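Long-range contacts in racemase (Pseudovibrio sp. JE062, PDB 3MKC), which is named as a racemase and has the two-domain build of the enolase superfamily, with a mandelate racemase-type N-terminal domain and a C-terminal TIM-barrel domain: residues L195-R199 against S228-L234; Y214-W219 against T240-D244; W219-A223 against K251-T256; L234-E238 against H282-S286. All coordinates share one frame. Numbering follows the deposited sequence.

In the fold
All four contacts lie in the C-terminal barrel domain. Contacts 2 and 3 are the closest pair. Their centres are 11 Å apart, they share Trp219, and they touch: Thr240 and Leu241 pack on Leu252, and Phe216 packs on Val222. Contact 1 joins helix 188-202 to the turn after helix 219-228. It shares Leu234 with contact 4, and their centres are 16 Å apart. Contact 4 sits deepest, 13 Å from the centre of the chain, against 26 Å for contacts 1 and 3. It reaches the C-terminal ends of the strands, where the superfamily keeps its active site. Contact 2, 14 Å from contact 4 between centres, involves loops that leave two of these strands.

Contact 1 (L195-R199 against S228-L234)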
loop_
_atom_site.group_PDB
_atom_site.type_symbol
_atom_site.label_atom_id
_atom_site.label_comp_id
_atom_site.label_asym_id
_atom_site.label_seq_id
_atom_site.Cartn_x
_atom_site.Cartn_y
_atom_site.Cartn_z
ATOM N N LEU A 195 -16.451 -5.550 -18.184
ATOM C CA LEU A 195 -16.166 -4.196 -17.750
ATOM C C LEU A 195 -17.222 -3.224 -18.244
ATOM O O LEU A 195 -17.504 -2.229 -17.594
ATOM C CB LEU A 195 -14.776 -3.782 -18.233
ATOM C CG LEU A 195 -13.647 -4.665 -17.683
ATOM C CD1 LEU A 195 -12.303 -4.182 -18.220
ATOM C CD2 LEU A 195 -13.650 -4.620 -16.160
ATOM N N ARG A 196 -17.813 -3.514 -19.397
ATOM C CA ARG A 196 -18.845 -2.638 -19.925
ATOM C C ARG A 196 -20.087 -2.729 -19.052
ATOM O O ARG A 196 -20.776 -1.729 -18.823
ATOM C CB ARG A 196 -19.182 -3.021 -21.365
ATOM C CG ARG A 196 -18.173 -2.510 -22.369
ATOM C CD ARG A 196 -18.433 -3.039 -23.770
ATOM N NE ARG A 196 -17.525 -2.416 -24.725
ATOM C CZ ARG A 196 -17.500 -1.111 -24.963
ATOM N NH1 ARG A 196 -18.338 -0.308 -24.321
ATOM N NH2 ARG A 196 -16.631 -0.602 -25.826
ATOM N N GLU A 197 -20.369 -3.928 -18.554
ATOM C CA GLU A 197 -21.542 -4.125 -17.707
ATOM C C GLU A 197 -21.349 -3.473 -16.348
ATOM O O GLU A 197 -22.269 -2.857 -15.815
ATOM C CB GLU A 197 -21.839 -5.617 -17.533
ATOM C CG GLU A 197 -22.219 -6.305 -18.829
ATOM C CD GLU A 197 -23.406 -5.647 -19.507
ATOM O OE1 GLU A 197 -24.517 -5.690 -18.937
ATOM O OE2 GLU A 197 -23.225 -5.082 -20.608
ATOM N N LEU A 198 -20.150 -3.603 -15.791
ATOM C CA LEU A 198 -19.868 -3.014 -14.489
ATOM C C LEU A 198 -19.897 -1.498 -14.569
ATOM O O LEU A 198 -20.393 -0.830 -13.659
ATOM C CB LEU A 198 -18.508 -3.489 -13.973
ATOM C CG LEU A 198 -18.398 -4.988 -13.696
ATOM C CD1 LEU A 198 -17.048 -5.300 -13.068
ATOM C CD2 LEU A 198 -19.518 -5.418 -12.758
ATOM N N ARG A 199 -19.361 -0.950 -15.656
ATOM C CA ARG A 199 -19.357 0.492 -15.841
ATOM C C ARG A 199 -20.795 0.964 -16.036
ATOM O O ARG A 199 -21.163 2.060 -15.613
ATOM C CB ARG A 199 -18.515 0.875 -17.061
ATOM C CG ARG A 199 -18.645 2.339 -17.468
ATOM C CD ARG A 199 -18.306 3.267 -16.313
ATOM N NE ARG A 199 -17.020 3.932 -16.489
ATOM C CZ ARG A 199 -16.498 4.788 -15.619
ATOM N NH1 ARG A 199 -17.148 5.084 -14.502
ATOM N NH2 ARG A 199 -15.326 5.360 -15.871
ATOM N N SER A 228 -10.343 -1.228 -27.208
ATOM C CA SER A 228 -11.771 -1.416 -27.482
ATOM C C SER A 228 -12.700 -0.901 -26.384
ATOM O O SER A 228 -13.906 -0.776 -26.599
ATOM C CB SER A 228 -12.069 -2.896 -27.744
ATOM O OG SER A 228 -12.004 -3.652 -26.549
ATOM N N ILE A 229 -12.152 -0.607 -25.209
ATOM C CA ILE A 229 -12.983 -0.108 -24.115
ATOM C C ILE A 229 -12.606 1.313 -23.720
ATOM O O ILE A 229 -12.817 1.736 -22.585
ATOM C CB ILE A 229 -12.896 -1.018 -22.875
ATOM C CG1 ILE A 229 -11.453 -1.085 -22.367
ATOM C CG2 ILE A 229 -13.425 -2.409 -23.220
ATOM C CD1 ILE A 229 -11.303 -1.912 -21.109
ATOM N N GLU A 230 -12.056 2.048 -24.678
ATOM C CA GLU A 230 -11.658 3.423 -24.454
ATOM C C GLU A 230 -12.878 4.253 -24.042
ATOM O O GLU A 230 -12.780 5.148 -23.204
ATOM C CB GLU A 230 -11.030 3.986 -25.737
ATOM C CG GLU A 230 -10.239 5.266 -25.541
ATOM C CD GLU A 230 -9.509 5.712 -26.796
ATOM O OE1 GLU A 230 -8.572 5.008 -27.232
ATOM O OE2 GLU A 230 -9.872 6.774 -27.345
ATOM N N ASP A 231 -14.033 3.937 -24.620
ATOM C CA ASP A 231 -15.260 4.664 -24.311
ATOM C C ASP A 231 -15.689 4.545 -22.845
ATOM O O ASP A 231 -16.428 5.394 -22.342
ATOM C CB ASP A 231 -16.395 4.182 -25.224
ATOM C CG ASP A 231 -16.641 2.699 -25.102
ATOM O OD1 ASP A 231 -15.676 1.921 -25.271
ATOM O OD2 ASP A 231 -17.794 2.307 -24.840
ATOM N N LEU A 232 -15.231 3.499 -22.161
ATOM C CA LEU A 232 -15.572 3.305 -20.753
ATOM C C LEU A 232 -14.854 4.329 -19.876
ATOM O O LEU A 232 -15.173 4.489 -18.704
ATOM C CB LEU A 232 -15.210 1.889 -20.299
ATOM C CG LEU A 232 -15.961 0.767 -21.019
ATOM C CD1 LEU A 232 -15.599 -0.564 -20.389
ATOM C CD2 LEU A 232 -17.468 1.008 -20.937
ATOM N N GLU A 233 -13.875 5.017 -20.450
ATOM C CA GLU A 233 -13.140 6.038 -19.715
ATOM C C GLU A 233 -12.634 5.560 -18.355
ATOM O O GLU A 233 -12.761 6.270 -17.351
ATOM C CB GLU A 233 -14.034 7.266 -19.513
ATOM C CG GLU A 233 -14.607 7.842 -20.805
ATOM C CD GLU A 233 -15.519 9.031 -20.558
ATOM O OE1 GLU A 233 -15.088 9.978 -19.863
ATOM O OE2 GLU A 233 -16.666 9.023 -21.060
ATOM N N LEU A 234 -12.058 4.366 -18.321
ATOM C CA LEU A 234 -11.538 3.811 -17.074
ATOM C C LEU A 234 -10.320 4.612 -16.606
ATOM O O LEU A 234 -9.554 5.132 -17.422
ATOM C CB LEU A 234 -11.179 2.335 -17.285
ATOM C CG LEU A 234 -12.350 1.482 -17.809
ATOM C CD1 LEU A 234 -11.882 0.067 -18.119
ATOM C CD2 LEU A 234 -13.473 1.461 -16.767
#
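The helix 188-202 packs against the turn that leads from helix 219-228 to strand 236-238. Leu195 gives the apolar part: its CD1 lies 3.8 Å from Ile229 CD1 and 4.3 Å from Leu234 CD1, and its CB lies 4.0 Å from Leu232 CD1. Arg196 extends along the turn and forms a two-pronged salt bridge with Asp231, NH1 to OD2 at 2.7 Å and NH2 to OD1 at 2.8 Å. Its NH2 also makes a weak hydrogen bond to Ser228 O, at 2.8 Å. Leu232 lies over one face of this guanidinium. One helical turn on, Arg199 donates from NE (2.9 Å) and NH2 (3.0 Å) to Leu232 O. A weak bond runs from its NH2 to Glu233 O at 3.1 Å. Its NH1 is held by Thr206 O and Gly203 O. The turn is short: residues 230-232 are 3-10, and Glu233 has positive phi. Arg196 thus pairs its charge with Asp231 while Arg199 binds carbonyls, so polar and apolar contacts together tie the turn to the helix.

Contact 2 (Y214-W219 against T240-D244); sequences YRFTDW and TLQHD
Two irregular loops run side by side here. Residues 214-219 lead from strand 207-211 to helix 219-228, and residues 240-244 lead from strand 236-238 to helix 246-255. The nearest CA pairs are Tyr214 with Thr240 and Phe216 with Leu241, both at 5.3 Å. Tyr214 is in the left-handed region (phi 55°, psi 40°) with chi1 m (-53°), and Phe216 is extended (-114°, 159°) with chi1 m (-60°). Thr240 points its CB away, but its O lies 3.2 Å from Phe216 CB. Leu241 is extended (-108°, 173°), with rotamer m, t. Its CD1 lies 3.8 Å from Trp219 CB, and its CD2 lies 3.7 Å from Thr217 C and 4.3 Å from Phe216 CB. Leu241 O meets the edge of the Tyr214 ring, 3.2 Å from CD1. The Gln242 side chain (m, m) folds toward the backbone of Tyr214 and Phe216. A water donates to Thr217 O (3.2 Å) and accepts from Gln242 N (3.1 Å). His243 (chi1 t) sets its ring edge near Tyr214, with CD2 3.7 Å from OH. That hydroxyl is hydrogen-bonded to Glu264, and His243 stacks edge-to-face with Trp275. Asp218 is the N-cap of helix 219-228 and makes a weak bond to Tyr220 N. Adjacent beta-alpha loops packed in this way are typical of the C-terminal rim of a TIM-type barrel.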
loop_
_atom_site.group_PDB
_atom_site.type_symbol
_atom_site.label_atom_id
_atom_site.label_comp_id
_atom_site.label_asym_id
_atom_site.label_seq_id
_atom_site.Cartn_x
_atom_site.Cartn_y
_atom_site.Cartn_z
ATOM N N TYR A 214 -2.827 -9.984 -13.562
ATOM C CA TYR A 214 -1.791 -10.671 -14.317
ATOM C C TYR A 214 -2.267 -11.839 -15.174
ATOM O O TYR A 214 -1.585 -12.856 -15.271
ATOM C CB TYR A 214 -0.724 -11.156 -13.334
ATOM C CG TYR A 214 -0.203 -10.056 -12.433
ATOM C CD1 TYR A 214 0.635 -9.063 -12.933
ATOM C CD2 TYR A 214 -0.584 -9.979 -11.088
ATOM C CE1 TYR A 214 1.079 -8.027 -12.132
ATOM C CE2 TYR A 214 -0.144 -8.939 -10.272
ATOM C CZ TYR A 214 0.689 -7.964 -10.807
ATOM O OH TYR A 214 1.120 -6.917 -10.031
ATOM N N ARG A 215 -3.420 -11.697 -15.816
ATOM C CA ARG A 215 -3.923 -12.789 -16.639
ATOM C C ARG A 215 -3.362 -12.780 -18.062
ATOM O O ARG A 215 -3.587 -13.722 -18.811
ATOM C CB ARG A 215 -5.458 -12.753 -16.693
ATOM C CG ARG A 215 -6.028 -11.550 -17.406
ATOM C CD ARG A 215 -7.551 -11.442 -17.252
ATOM N NE ARG A 215 -8.302 -12.522 -17.897
ATOM C CZ ARG A 215 -8.718 -13.626 -17.279
ATOM N NH1 ARG A 215 -8.456 -13.814 -15.992
ATOM N NH2 ARG A 215 -9.417 -14.539 -17.943
ATOM N N PHE A 216 -2.624 -11.732 -18.426
ATOM C CA PHE A 216 -2.061 -11.624 -19.780
ATOM C C PHE A 216 -0.532 -11.684 -19.857
ATOM O O PHE A 216 0.156 -11.422 -18.877
ATOM C CB PHE A 216 -2.526 -10.321 -20.428
ATOM C CG PHE A 216 -4.014 -10.207 -20.563
ATOM C CD1 PHE A 216 -4.725 -11.103 -21.354
ATOM C CD2 PHE A 216 -4.705 -9.186 -19.920
ATOM C CE1 PHE A 216 -6.112 -10.982 -21.506
ATOM C CE2 PHE A 216 -6.082 -9.055 -20.062
ATOM C CZ PHE A 216 -6.789 -9.958 -20.861
ATOM N N THR A 217 -0.009 -12.014 -21.039
ATOM C CA THR A 217 1.437 -12.089 -21.253
ATOM C C THR A 217 1.855 -11.441 -22.574
ATOM O O THR A 217 3.031 -11.132 -22.776
ATOM C CB THR A 217 1.936 -13.548 -21.270
ATOM O OG1 THR A 217 1.265 -14.276 -22.306
ATOM C CG2 THR A 217 1.669 -14.222 -19.935
ATOM N N ASP A 218 0.889 -11.240 -23.465
ATOM C CA ASP A 218 1.143 -10.634 -24.773
ATOM C C ASP A 218 0.615 -9.200 -24.806
ATOM O O ASP A 218 -0.587 -8.981 -24.751
ATOM C CB ASP A 218 0.472 -11.484 -25.864
ATOM C CG ASP A 218 0.603 -10.878 -27.248
ATOM O OD1 ASP A 218 1.566 -10.120 -27.483
ATOM O OD2 ASP A 218 -0.250 -11.174 -28.109
ATOM N N TRP A 219 1.514 -8.221 -24.896
ATOM C CA TRP A 219 1.098 -6.821 -24.909
ATOM C C TRP A 219 0.140 -6.464 -26.032
ATOM O O TRP A 219 -0.714 -5.587 -25.872
ATOM C CB TRP A 219 2.309 -5.883 -24.996
ATOM C CG TRP A 219 2.970 -5.866 -26.336
ATOM C CD1 TRP A 219 4.022 -6.637 -26.741
ATOM C CD2 TRP A 219 2.634 -5.028 -27.451
ATOM N NE1 TRP A 219 4.363 -6.330 -28.037
ATOM C CE2 TRP A 219 3.527 -5.347 -28.497
ATOM C CE3 TRP A 219 1.665 -4.040 -27.666
ATOM C CZ2 TRP A 219 3.480 -4.710 -29.746
ATOM C CZ3 TRP A 219 1.616 -3.403 -28.911
ATOM C CH2 TRP A 219 2.521 -3.744 -29.932
ATOM N N THR A 240 -1.759 -5.751 -15.918
ATOM C CA THR A 240 -2.115 -6.220 -17.249
ATOM C C THR A 240 -1.118 -7.286 -17.692
ATOM O O THR A 240 -1.500 -8.397 -18.051
ATOM C CB THR A 240 -2.082 -5.070 -18.266
ATOM O OG1 THR A 240 -0.815 -4.408 -18.186
ATOM C CG2 THR A 240 -3.189 -4.067 -17.976
ATOM N N LEU A 241 0.163 -6.948 -17.647
ATOM C CA LEU A 241 1.201 -7.882 -18.061
ATOM C C LEU A 241 1.982 -8.394 -16.867
ATOM O O LEU A 241 1.788 -7.929 -15.745
ATOM C CB LEU A 241 2.144 -7.202 -19.053
ATOM C CG LEU A 241 1.471 -6.848 -20.382
ATOM C CD1 LEU A 241 2.396 -5.987 -21.239
ATOM C CD2 LEU A 241 1.100 -8.131 -21.097
ATOM N N GLN A 242 2.859 -9.360 -17.111
ATOM C CA GLN A 242 3.651 -9.918 -16.031
ATOM C C GLN A 242 4.500 -8.820 -15.418
ATOM O O GLN A 242 4.969 -7.912 -16.103
ATOM C CB GLN A 242 4.501 -11.078 -16.540
ATOM C CG GLN A 242 3.650 -12.206 -17.126
ATOM C CD GLN A 242 2.476 -12.589 -16.227
ATOM O OE1 GLN A 242 1.315 -12.368 -16.570
ATOM N NE2 GLN A 242 2.779 -13.155 -15.070
ATOM N N HIS A 243 4.686 -8.917 -14.112
ATOM C CA HIS A 243 5.408 -7.912 -13.362
ATOM C C HIS A 243 6.870 -7.678 -13.757
ATOM O O HIS A 243 7.406 -6.601 -13.509
ATOM C CB HIS A 243 5.284 -8.240 -11.870
ATOM C CG HIS A 243 5.582 -7.089 -10.966
ATOM N ND1 HIS A 243 6.864 -6.738 -10.601
ATOM C CD2 HIS A 243 4.760 -6.226 -10.323
ATOM C CE1 HIS A 243 6.819 -5.712 -9.771
ATOM N NE2 HIS A 243 5.552 -5.382 -9.585
ATOM N N ASP A 244 7.512 -8.665 -14.377
ATOM C CA ASP A 244 8.909 -8.506 -14.803
ATOM C C ASP A 244 9.003 -7.924 -16.211
ATOM O O ASP A 244 10.064 -7.458 -16.631
ATOM C CB ASP A 244 9.650 -9.852 -14.826
ATOM C CG ASP A 244 9.848 -10.449 -13.447
ATOM O OD1 ASP A 244 10.402 -9.755 -12.571
ATOM O OD2 ASP A 244 9.466 -11.625 -13.255
HETATM O O HOH W 1 4.005 -10.212 -19.892
#

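Contact 3 (W219-A223 against K251-T256); sequences WYEVA and KLVENT
This is helix-on-helix packing on the outside of the barrel, between the first turn of helix 219-228 and the last of helix 246-255. The segment axes approach to 9.5 Å and cross at -38°, with N-to-C directions roughly alike. Ala223 and Leu252 have the nearest CA atoms, at 5.8 Å. Leu252 (m, t) puts CD2 3.2 Å from Trp219 O, 3.6 Å from Val222 CG1 and 3.6 Å from Ala223 N. The two helices are consecutive in the chain, with strand 236-238 between them, as in the repeating beta-alpha units of a TIM-type barrel. Trp219 (chi1 p, chi2 -93°) lays its indole on Lys251. Lys251 (m, m, t, m) places CG 3.7 Å above the centroid of the five-membered ring, a CH-pi contact. Asn255 ND2 bonds Lys251 O at 2.8 Å and lies 3.4 Å from Trp219 CZ3. At the far end, Thr256 (chi1 p) holds CG2 3.6 Å from Ala223 CB and donates from OG1 to Leu252 O at 2.7 Å.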
loop_
_atom_site.group_PDB
_atom_site.type_symbol
_atom_site.label_atom_id
_atom_site.label_comp_id
_atom_site.label_asym_id
_atom_site.label_seq_id
_atom_site.Cartn_x
_atom_site.Cartn_y
_atom_site.Cartn_z
ATOM N N TRP A 219 1.514 -8.221 -24.896
ATOM C CA TRP A 219 1.098 -6.821 -24.909
ATOM C C TRP A 219 0.140 -6.464 -26.032
ATOM O O TRP A 219 -0.714 -5.587 -25.872
ATOM C CB TRP A 219 2.309 -5.883 -24.996
ATOM C CG TRP A 219 2.970 -5.866 -26.336
ATOM C CD1 TRP A 219 4.022 -6.637 -26.741
ATOM C CD2 TRP A 219 2.634 -5.028 -27.451
ATOM N NE1 TRP A 219 4.363 -6.330 -28.037
ATOM C CE2 TRP A 219 3.527 -5.347 -28.497
ATOM C CE3 TRP A 219 1.665 -4.040 -27.666
ATOM C CZ2 TRP A 219 3.480 -4.710 -29.746
ATOM C CZ3 TRP A 219 1.616 -3.403 -28.911
ATOM C CH2 TRP A 219 2.521 -3.744 -29.932
ATOM N N TYR A 220 0.285 -7.133 -27.172
ATOM C CA TYR A 220 -0.569 -6.851 -28.323
ATOM C C TYR A 220 -2.028 -7.183 -28.006
ATOM O O TYR A 220 -2.935 -6.396 -28.281
ATOM C CB TYR A 220 -0.083 -7.658 -29.531
ATOM C CG TYR A 220 -0.793 -7.318 -30.818
ATOM C CD1 TYR A 220 -0.346 -6.281 -31.636
ATOM C CD2 TYR A 220 -1.921 -8.029 -31.211
ATOM C CE1 TYR A 220 -1.013 -5.963 -32.823
ATOM C CE2 TYR A 220 -2.590 -7.722 -32.386
ATOM C CZ TYR A 220 -2.132 -6.690 -33.185
ATOM O OH TYR A 220 -2.808 -6.392 -34.341
ATOM N N GLU A 221 -2.254 -8.355 -27.427
ATOM C CA GLU A 221 -3.611 -8.764 -27.070
ATOM C C GLU A 221 -4.202 -7.787 -26.045
ATOM O O GLU A 221 -5.380 -7.418 -26.118
ATOM C CB GLU A 221 -3.585 -10.191 -26.512
ATOM C CG GLU A 221 -4.926 -10.735 -26.071
ATOM C CD GLU A 221 -4.845 -12.196 -25.633
ATOM O OE1 GLU A 221 -4.005 -12.523 -24.765
ATOM O OE2 GLU A 221 -5.624 -13.021 -26.156
ATOM N N VAL A 222 -3.383 -7.351 -25.094
ATOM C CA VAL A 222 -3.857 -6.413 -24.085
ATOM C C VAL A 222 -4.210 -5.071 -24.724
ATOM O O VAL A 222 -5.241 -4.483 -24.407
ATOM C CB VAL A 222 -2.796 -6.191 -22.984
ATOM C CG1 VAL A 222 -3.298 -5.178 -21.966
ATOM C CG2 VAL A 222 -2.489 -7.512 -22.294
ATOM N N ALA A 223 -3.367 -4.598 -25.641
ATOM C CA ALA A 223 -3.624 -3.316 -26.299
ATOM C C ALA A 223 -4.964 -3.355 -27.028
ATOM O O ALA A 223 -5.724 -2.387 -26.982
ATOM C CB ALA A 223 -2.500 -2.984 -27.278
ATOM N N LYS A 251 5.121 -0.941 -24.194
ATOM C CA LYS A 251 4.380 -1.162 -25.431
ATOM C C LYS A 251 2.936 -0.733 -25.247
ATOM O O LYS A 251 2.368 -0.050 -26.103
ATOM C CB LYS A 251 4.425 -2.636 -25.833
ATOM C CG LYS A 251 5.744 -3.092 -26.426
ATOM C CD LYS A 251 5.972 -2.470 -27.791
ATOM C CE LYS A 251 7.081 -3.176 -28.552
ATOM N NZ LYS A 251 8.413 -2.972 -27.918
ATOM N N LEU A 252 2.336 -1.141 -24.132
ATOM C CA LEU A 252 0.950 -0.775 -23.850
ATOM C C LEU A 252 0.827 0.735 -23.782
ATOM O O LEU A 252 -0.139 1.312 -24.276
ATOM C CB LEU A 252 0.483 -1.376 -22.522
ATOM C CG LEU A 252 0.317 -2.893 -22.461
ATOM C CD1 LEU A 252 -0.204 -3.293 -21.082
ATOM C CD2 LEU A 252 -0.657 -3.343 -23.545
ATOM N N VAL A 253 1.804 1.379 -23.158
ATOM C CA VAL A 253 1.771 2.833 -23.053
ATOM C C VAL A 253 1.859 3.469 -24.431
ATOM O O VAL A 253 1.135 4.410 -24.749
ATOM C CB VAL A 253 2.935 3.364 -22.189
ATOM C CG1 VAL A 253 3.005 4.904 -22.283
ATOM C CG2 VAL A 253 2.726 2.942 -20.749
ATOM N N GLU A 254 2.753 2.941 -25.247
ATOM C CA GLU A 254 2.960 3.464 -26.588
ATOM C C GLU A 254 1.816 3.174 -27.544
ATOM O O GLU A 254 1.589 3.918 -28.497
ATOM C CB GLU A 254 4.247 2.870 -27.168
ATOM C CG GLU A 254 5.508 3.435 -26.553
ATOM C CD GLU A 254 6.691 2.492 -26.670
ATOM O OE1 GLU A 254 6.661 1.577 -27.524
ATOM O OE2 GLU A 254 7.656 2.680 -25.904
ATOM N N ASN A 255 1.076 2.106 -27.285
ATOM C CA ASN A 255 0.017 1.720 -28.209
ATOM C C ASN A 255 -1.440 1.787 -27.741
ATOM O O ASN A 255 -2.329 1.297 -28.428
ATOM C CB ASN A 255 0.357 0.328 -28.742
ATOM C CG ASN A 255 1.684 0.314 -29.504
ATOM O OD1 ASN A 255 1.756 0.764 -30.644
ATOM N ND2 ASN A 255 2.746 -0.176 -28.860
ATOM N N THR A 256 -1.681 2.392 -26.581
ATOM C CA THR A 256 -3.041 2.538 -26.071
ATOM C C THR A 256 -3.138 3.907 -25.409
ATOM O O THR A 256 -2.122 4.577 -25.220
ATOM C CB THR A 256 -3.388 1.476 -24.999
ATOM O OG1 THR A 256 -2.736 1.816 -23.771
ATOM C CG2 THR A 256 -2.937 0.089 -25.436
#

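Contact 4 (L234-E238 against H282-S286); sequences LYFAE and HLLQS
Strands 236-238 and 283-284 are not paired through their backbones. Strand 261-262 lies between them, and side chains make the contact. The register is parallel: CA atoms of Phe236 and Leu283 are 8.5 Å apart, those of Glu238 and Gln285 9.1 Å. Phe236 (-160°, 166°) and Leu283 (-149°, 139°) are extended. Phe236, with chi1 p (71°) and chi2 49°, points its CB toward the partner. Its CD2 lies 3.7 Å from Leu283 CD1, and its CZ is 3.5 Å from Gln285 NE2. Leu283 (t, t) also touches the ring edge of Tyr235 (chi1 t, chi2 94°), CD1 to CE2 at 4.2 Å. The Tyr235 hydroxyl is hydrogen-bonded to Gln310. Glu238 is fully stretched (t, t). Gln285 (m, t, chi3 -50°) reaches it with a weak hydrogen bond from NE2 to OE1, 2.9 Å. That carboxylate is more strongly held by a salt bridge to Lys177 and lies near Asp211. Charged side chains gathered at strand ends, next to buried apolar ones, fit the active-site end of an enolase-superfamily barrel.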
loop_
_atom_site.group_PDB
_atom_site.type_symbol
_atom_site.label_atom_id
_atom_site.label_comp_id
_atom_site.label_asym_id
_atom_site.label_seq_id
_atom_site.Cartn_x
_atom_site.Cartn_y
_atom_site.Cartn_z
ATOM N N LEU A 234 -12.058 4.366 -18.321
ATOM C CA LEU A 234 -11.538 3.811 -17.074
ATOM C C LEU A 234 -10.320 4.612 -16.606
ATOM O O LEU A 234 -9.554 5.132 -17.422
ATOM C CB LEU A 234 -11.179 2.335 -17.285
ATOM C CG LEU A 234 -12.350 1.482 -17.809
ATOM C CD1 LEU A 234 -11.882 0.067 -18.119
ATOM C CD2 LEU A 234 -13.473 1.461 -16.767
ATOM N N TYR A 235 -10.149 4.709 -15.290
ATOM C CA TYR A 235 -9.041 5.460 -14.719
ATOM C C TYR A 235 -7.697 4.799 -15.005
ATOM O O TYR A 235 -6.738 5.475 -15.368
ATOM C CB TYR A 235 -9.213 5.620 -13.211
ATOM C CG TYR A 235 -8.265 6.643 -12.647
ATOM C CD1 TYR A 235 -8.660 7.970 -12.482
ATOM C CD2 TYR A 235 -6.948 6.303 -12.342
ATOM C CE1 TYR A 235 -7.770 8.933 -12.026
ATOM C CE2 TYR A 235 -6.052 7.253 -11.895
ATOM C CZ TYR A 235 -6.461 8.566 -11.739
ATOM O OH TYR A 235 -5.555 9.521 -11.322
ATOM N N PHE A 236 -7.613 3.486 -14.815
ATOM C CA PHE A 236 -6.368 2.798 -15.115
ATOM C C PHE A 236 -6.488 1.300 -15.322
ATOM O O PHE A 236 -7.522 0.695 -15.018
ATOM C CB PHE A 236 -5.275 3.136 -14.074
ATOM C CG PHE A 236 -5.474 2.537 -12.688
ATOM C CD1 PHE A 236 -5.765 1.183 -12.505
ATOM C CD2 PHE A 236 -5.230 3.318 -11.561
ATOM C CE1 PHE A 236 -5.803 0.622 -11.218
ATOM C CE2 PHE A 236 -5.262 2.773 -10.268
ATOM C CZ PHE A 236 -5.548 1.422 -10.097
ATOM N N ALA A 237 -5.429 0.717 -15.878
ATOM C CA ALA A 237 -5.363 -0.709 -16.140
ATOM C C ALA A 237 -4.212 -1.258 -15.301
ATOM O O ALA A 237 -3.043 -0.987 -15.583
ATOM C CB ALA A 237 -5.111 -0.956 -17.606
ATOM N N GLU A 238 -4.563 -2.021 -14.271
ATOM C CA GLU A 238 -3.593 -2.604 -13.347
ATOM C C GLU A 238 -3.286 -4.079 -13.598
ATOM O O GLU A 238 -4.158 -4.844 -13.992
ATOM C CB GLU A 238 -4.118 -2.453 -11.921
ATOM C CG GLU A 238 -3.313 -3.171 -10.860
ATOM C CD GLU A 238 -3.926 -3.008 -9.483
ATOM O OE1 GLU A 238 -4.543 -1.953 -9.236
ATOM O OE2 GLU A 238 -3.780 -3.927 -8.653
ATOM N N HIS A 282 2.246 5.064 -16.194
ATOM C CA HIS A 282 1.634 6.316 -15.748
ATOM C C HIS A 282 1.485 6.364 -14.249
ATOM O O HIS A 282 1.336 7.434 -13.676
ATOM C CB HIS A 282 0.202 6.488 -16.277
ATOM C CG HIS A 282 0.075 6.480 -17.764
ATOM N ND1 HIS A 282 0.163 5.328 -18.515
ATOM C CD2 HIS A 282 -0.231 7.473 -18.635
ATOM C CE1 HIS A 282 -0.088 5.610 -19.780
ATOM N NE2 HIS A 282 -0.332 6.905 -19.879
ATOM N N LEU A 283 1.500 5.198 -13.619
ATOM C CA LEU A 283 1.259 5.143 -12.189
ATOM C C LEU A 283 1.996 3.991 -11.518
ATOM O O LEU A 283 2.047 2.886 -12.053
ATOM C CB LEU A 283 -0.257 5.007 -11.993
ATOM C CG LEU A 283 -0.930 5.161 -10.633
ATOM C CD1 LEU A 283 -2.373 5.634 -10.846
ATOM C CD2 LEU A 283 -0.886 3.843 -9.880
ATOM N N LEU A 284 2.556 4.268 -10.343
ATOM C CA LEU A 284 3.290 3.277 -9.563
ATOM C C LEU A 284 2.465 2.846 -8.356
ATOM O O LEU A 284 1.824 3.672 -7.709
ATOM C CB LEU A 284 4.607 3.866 -9.069
ATOM C CG LEU A 284 5.601 4.278 -10.159
ATOM C CD1 LEU A 284 6.737 5.049 -9.512
ATOM C CD2 LEU A 284 6.134 3.037 -10.883
ATOM N N GLN A 285 2.519 1.557 -8.034
ATOM C CA GLN A 285 1.755 1.029 -6.916
ATOM C C GLN A 285 2.602 0.407 -5.803
ATOM O O GLN A 285 2.127 -0.466 -5.068
ATOM C CB GLN A 285 0.734 0.014 -7.438
ATOM C CG GLN A 285 -0.184 0.620 -8.498
ATOM C CD GLN A 285 -1.180 -0.368 -9.076
ATOM O OE1 GLN A 285 -0.816 -1.463 -9.492
ATOM N NE2 GLN A 285 -2.449 0.028 -9.115
ATOM N N SER A 286 3.850 0.861 -5.682
ATOM C CA SER A 286 4.751 0.366 -4.642
ATOM C C SER A 286 4.009 0.369 -3.302
ATOM O O SER A 286 3.386 1.360 -2.930
ATOM C CB SER A 286 5.988 1.254 -4.570
ATOM O OG SER A 286 6.579 1.366 -5.855
#